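PDB 4IX7: RE55538p from Drosophila melanogaster, which binds the palindromic DNA site CCAATTGG through its BEN domain, as a homodimer, and represses transcription of genes of neural development. Local coordinates for a contact of chain A with DNA. Coordinates in Å, arbitrary orientation; residue numbers count along the deposited sequence, not the author numbering.

A contact of chain A with DNA. Residues 96, 100-101, 104. With nucleotides of chain B; nucleotides of chain C.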
ATOM      1  N   THR A  96       6.524  -5.644  -4.545  1.00 13.61           N
ATOM      2  CA  THR A  96       6.039  -6.542  -3.493  1.00 13.00           C
ATOM      3  C   THR A  96       4.897  -7.414  -4.003  1.00 13.52           C
ATOM      4  O   THR A  96       4.867  -8.628  -3.778  1.00 13.65           O
ATOM      5  CB  THR A  96       5.559  -5.735  -2.251  1.00 12.48           C
ATOM      6  OG1 THR A  96       6.672  -5.041  -1.657  1.00 14.36           O
ATOM      7  CG2 THR A  96       4.904  -6.648  -1.229  1.00 15.61           C
ATOM      8  N   ALA A 100       4.768 -11.535  -4.691  1.00 12.96           N
ATOM      9  CA  ALA A 100       3.726 -12.356  -4.071  1.00 14.35           C
ATOM     10  C   ALA A 100       2.933 -13.128  -5.121  1.00 13.65           C
ATOM     11  O   ALA A 100       2.594 -14.291  -4.915  1.00 15.20           O
ATOM     12  CB  ALA A 100       2.804 -11.487  -3.228  1.00 13.53           C
ATOM     13  N   ASP A 101       2.665 -12.489  -6.257  1.00 13.38           N
ATOM     14  CA  ASP A 101       1.952 -13.143  -7.358  1.00 14.04           C
ATOM     15  C   ASP A 101       2.743 -14.341  -7.910  1.00 14.09           C
ATOM     16  O   ASP A 101       2.181 -15.417  -8.167  1.00 14.59           O
ATOM     17  CB  ASP A 101       1.667 -12.148  -8.490  1.00 13.89           C
ATOM     18  CG  ASP A 101       0.652 -11.073  -8.103  1.00 18.03           C
ATOM     19  OD1 ASP A 101      -0.108 -11.266  -7.130  1.00 16.96           O
ATOM     20  OD2 ASP A 101       0.589 -10.036  -8.802  1.00 17.92           O
ATOM     21  N   LYS A 104       2.720 -17.293  -5.548  1.00 14.93           N
ATOM     22  CA  LYS A 104       1.472 -18.053  -5.606  1.00 17.31           C
ATOM     23  C   LYS A 104       1.509 -19.039  -6.753  1.00 23.81           C
ATOM     24  O   LYS A 104       1.078 -20.193  -6.634  1.00 22.42           O
ATOM     25  CB  LYS A 104       0.279 -17.119  -5.762  1.00 20.54           C
ATOM     26  CG  LYS A 104      -0.110 -16.428  -4.474  1.00 18.47           C
ATOM     27  CD  LYS A 104      -1.008 -15.241  -4.744  1.00 18.12           C
ATOM     28  CE  LYS A 104      -1.382 -14.568  -3.439  1.00 21.13           C
ATOM     29  NZ  LYS A 104      -2.207 -13.355  -3.678  1.00 20.63           N
TER
ATOM     30  P    DT B   8       6.828 -13.142   2.515  1.00 19.63           P
ATOM     31  OP1  DT B   8       7.603 -14.306   3.028  1.00 26.40           O
ATOM     32  OP2  DT B   8       6.950 -12.750   1.102  1.00 20.17           O
ATOM     33  O5'  DT B   8       5.277 -13.398   2.826  1.00 22.44           O
ATOM     34  C5'  DT B   8       4.912 -13.778   4.142  1.00 16.88           C
ATOM     35  C4'  DT B   8       3.397 -13.782   4.250  1.00 18.08           C
ATOM     36  O4'  DT B   8       2.923 -12.420   4.152  1.00 18.57           O
ATOM     37  C3'  DT B   8       2.689 -14.528   3.127  1.00 22.67           C
ATOM     38  O3'  DT B   8       2.210 -15.751   3.665  1.00 17.53           O
ATOM     39  C2'  DT B   8       1.534 -13.626   2.694  1.00 20.96           C
ATOM     40  C1'  DT B   8       1.576 -12.504   3.717  1.00 18.51           C
ATOM     41  N1   DT B   8       1.223 -11.155   3.211  1.00 19.02           N
ATOM     42  C2   DT B   8       0.225 -10.464   3.857  1.00 21.20           C
ATOM     43  O2   DT B   8      -0.384 -10.925   4.807  1.00 21.64           O
ATOM     44  N3   DT B   8      -0.044  -9.221   3.342  1.00 16.80           N
ATOM     45  C4   DT B   8       0.589  -8.629   2.263  1.00 16.92           C
ATOM     46  O4   DT B   8       0.282  -7.507   1.882  1.00 15.59           O
ATOM     47  C5   DT B   8       1.628  -9.405   1.640  1.00 18.68           C
ATOM     48  C7   DT B   8       2.379  -8.847   0.466  1.00 15.01           C
ATOM     49  C6   DT B   8       1.892 -10.622   2.134  1.00 16.00           C
ATOM     50  P    DT B   9       1.566 -16.869   2.715  1.00 19.61           P
ATOM     51  OP1  DT B   9       1.690 -18.173   3.411  1.00 22.31           O
ATOM     52  OP2  DT B   9       2.127 -16.713   1.354  1.00 22.18           O
ATOM     53  O5'  DT B   9       0.023 -16.468   2.641  1.00 18.02           O
ATOM     54  C5'  DT B   9      -0.815 -16.567   3.782  1.00 17.83           C
ATOM     55  C4'  DT B   9      -2.145 -15.911   3.472  1.00 16.35           C
ATOM     56  O4'  DT B   9      -1.952 -14.491   3.281  1.00 15.45           O
ATOM     57  C3'  DT B   9      -2.791 -16.409   2.189  1.00 18.40           C
ATOM     58  O3'  DT B   9      -3.723 -17.390   2.615  1.00 19.36           O
ATOM     59  C2'  DT B   9      -3.508 -15.180   1.634  1.00 17.48           C
ATOM     60  C1'  DT B   9      -3.012 -14.014   2.483  1.00 16.16           C
ATOM     61  N1   DT B   9      -2.475 -12.879   1.703  1.00 13.95           N
ATOM     62  C2   DT B   9      -3.028 -11.628   1.893  1.00 16.65           C
ATOM     63  O2   DT B   9      -3.947 -11.414   2.661  1.00 17.86           O
ATOM     64  N3   DT B   9      -2.468 -10.624   1.144  1.00 14.62           N
ATOM     65  C4   DT B   9      -1.433 -10.754   0.243  1.00 16.84           C
ATOM     66  O4   DT B   9      -0.989  -9.792  -0.376  1.00 14.41           O
ATOM     67  C5   DT B   9      -0.898 -12.084   0.101  1.00 14.61           C
ATOM     68  C7   DT B   9       0.237 -12.348  -0.843  1.00 16.29           C
ATOM     69  C6   DT B   9      -1.427 -13.072   0.833  1.00 13.25           C
ATOM     70  P    DG B  10      -4.399 -18.400   1.565  1.00 20.54           P
ATOM     71  OP1  DG B  10      -4.769 -19.636   2.307  1.00 25.53           O
ATOM     72  OP2  DG B  10      -3.524 -18.508   0.380  1.00 20.63           O
ATOM     73  O5'  DG B  10      -5.719 -17.653   1.120  1.00 16.92           O
ATOM     74  C5'  DG B  10      -6.719 -17.420   2.093  1.00 18.49           C
ATOM     75  C4'  DG B  10      -7.953 -16.860   1.422  1.00 21.08           C
ATOM     76  O4'  DG B  10      -7.688 -15.548   0.853  1.00 19.89           O
ATOM     77  C3'  DG B  10      -8.497 -17.690   0.269  1.00 20.14           C
ATOM     78  O3'  DG B  10      -9.902 -17.533   0.328  1.00 25.07           O
ATOM     79  C2'  DG B  10      -7.876 -17.037  -0.966  1.00 18.95           C
ATOM     80  C1'  DG B  10      -7.767 -15.576  -0.562  1.00 18.70           C
ATOM     81  N9   DG B  10      -6.553 -14.881  -0.985  1.00 16.59           N
ATOM     82  C8   DG B  10      -5.298 -15.403  -1.179  1.00 18.61           C
ATOM     83  N7   DG B  10      -4.409 -14.504  -1.514  1.00 19.13           N
ATOM     84  C5   DG B  10      -5.116 -13.306  -1.508  1.00 14.19           C
ATOM     85  C6   DG B  10      -4.697 -11.985  -1.797  1.00 15.99           C
ATOM     86  O6   DG B  10      -3.557 -11.602  -2.116  1.00 15.94           O
ATOM     87  N1   DG B  10      -5.725 -11.063  -1.688  1.00 15.59           N
ATOM     88  C2   DG B  10      -7.020 -11.367  -1.344  1.00 17.40           C
ATOM     89  N2   DG B  10      -7.890 -10.346  -1.294  1.00 20.67           N
ATOM     90  N3   DG B  10      -7.433 -12.603  -1.074  1.00 17.68           N
ATOM     91  C4   DG B  10      -6.436 -13.516  -1.171  1.00 14.29           C
ATOM     92  P    DG B  11     -10.848 -18.243  -0.757  1.00 25.72           P
ATOM     93  OP1  DG B  11     -12.143 -18.527  -0.102  1.00 31.37           O
ATOM     94  OP2  DG B  11     -10.070 -19.294  -1.425  1.00 27.17           O
ATOM     95  O5'  DG B  11     -11.109 -17.091  -1.838  1.00 22.64           O
ATOM     96  C5'  DG B  11     -11.746 -15.918  -1.403  1.00 24.50           C
ATOM     97  C4'  DG B  11     -11.729 -14.899  -2.518  1.00 23.57           C
ATOM     98  O4'  DG B  11     -10.371 -14.396  -2.650  1.00 20.06           O
ATOM     99  C3'  DG B  11     -12.104 -15.450  -3.884  1.00 25.17           C
ATOM    100  O3'  DG B  11     -12.838 -14.444  -4.543  1.00 27.30           O
ATOM    101  C2'  DG B  11     -10.752 -15.622  -4.569  1.00 22.13           C
ATOM    102  C1'  DG B  11     -10.092 -14.360  -4.029  1.00 22.84           C
ATOM    103  N9   DG B  11      -8.654 -14.285  -4.265  1.00 18.66           N
ATOM    104  C8   DG B  11      -7.726 -15.299  -4.250  1.00 19.65           C
ATOM    105  N7   DG B  11      -6.516 -14.887  -4.518  1.00 20.53           N
ATOM    106  C5   DG B  11      -6.655 -13.514  -4.711  1.00 15.46           C
ATOM    107  C6   DG B  11      -5.700 -12.530  -5.047  1.00 14.02           C
ATOM    108  O6   DG B  11      -4.493 -12.705  -5.230  1.00 17.94           O
ATOM    109  N1   DG B  11      -6.265 -11.258  -5.169  1.00 13.50           N
ATOM    110  C2   DG B  11      -7.601 -10.983  -4.987  1.00 14.39           C
ATOM    111  N2   DG B  11      -7.996  -9.716  -5.145  1.00 15.58           N
ATOM    112  N3   DG B  11      -8.502 -11.908  -4.679  1.00 16.67           N
ATOM    113  C4   DG B  11      -7.962 -13.133  -4.565  1.00 16.02           C
TER
ATOM    114  P    DC C   4      -2.046  -4.039 -12.045  1.00 17.92           P
ATOM    115  OP1  DC C   4      -2.302  -2.758 -12.745  1.00 20.27           O
ATOM    116  OP2  DC C   4      -0.682  -4.389 -11.588  1.00 19.68           O
ATOM    117  O5'  DC C   4      -2.967  -4.135 -10.755  1.00 16.74           O
ATOM    118  C5'  DC C   4      -4.364  -3.943 -10.919  1.00 16.97           C
ATOM    119  C4'  DC C   4      -5.052  -4.291  -9.619  1.00 17.87           C
ATOM    120  O4'  DC C   4      -4.835  -5.685  -9.320  1.00 17.12           O
ATOM    121  C3'  DC C   4      -4.496  -3.562  -8.399  1.00 18.19           C
ATOM    122  O3'  DC C   4      -5.447  -2.554  -8.102  1.00 17.93           O
ATOM    123  C2'  DC C   4      -4.398  -4.626  -7.302  1.00 18.45           C
ATOM    124  C1'  DC C   4      -5.058  -5.837  -7.933  1.00 17.10           C
ATOM    125  N1   DC C   4      -4.445  -7.140  -7.566  1.00 15.06           N
ATOM    126  C2   DC C   4      -5.192  -8.072  -6.839  1.00 14.03           C
ATOM    127  O2   DC C   4      -6.347  -7.777  -6.521  1.00 15.61           O
ATOM    128  N3   DC C   4      -4.629  -9.254  -6.505  1.00 12.62           N
ATOM    129  C4   DC C   4      -3.367  -9.526  -6.870  1.00 13.62           C
ATOM    130  N4   DC C   4      -2.844 -10.715  -6.521  1.00 14.96           N
ATOM    131  C5   DC C   4      -2.581  -8.578  -7.597  1.00 15.56           C
ATOM    132  C6   DC C   4      -3.153  -7.410  -7.922  1.00 14.29           C
TER
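Lys104 reaches DG10 and DG11 of chain B from helix 88-112, the recognition helix of this BEN domain, which lies at the major groove. The four side chains make base readout: they meet base edges and thymine methyls. None of these contacts is with a phosphate or sugar. The Lys104 chain is extended beyond CG (chi3 -180°), which carries the amine to the Hoogsteen edges of two successive guanines. Lys104 NZ donates to O6 of DG10 at 2.7 Å and to O6 of DG11 at 2.8 Å. One amine thus reads both guanines of the TTGG half-site. Replacing Lys104 with an alanine removes the amine; both guanine O6 atoms would probably lose their lysine donor, and the preference for G at these two positions would weaken. Asp101 reads the opposite strand. Its OD1 accepts an almost straight bond from the amino N4 of DC4 of chain C, 176° at the hydrogen. The donor comes on the syn side, 25° out of the carboxylate plane. N4 also donates to DG11 O6 in the base pair, so Lys104 and Asp101 check both partners of one G-C pair. The thymines are read by their methyls. Ala100 CB meets C7 of DT9 at 3.6 Å, and Lys104 CE lies 3.8 Å from the same C7. One nucleotide along, Thr96 turns its methyl toward the DNA, with CG2 3.8 Å from C7 of DT8.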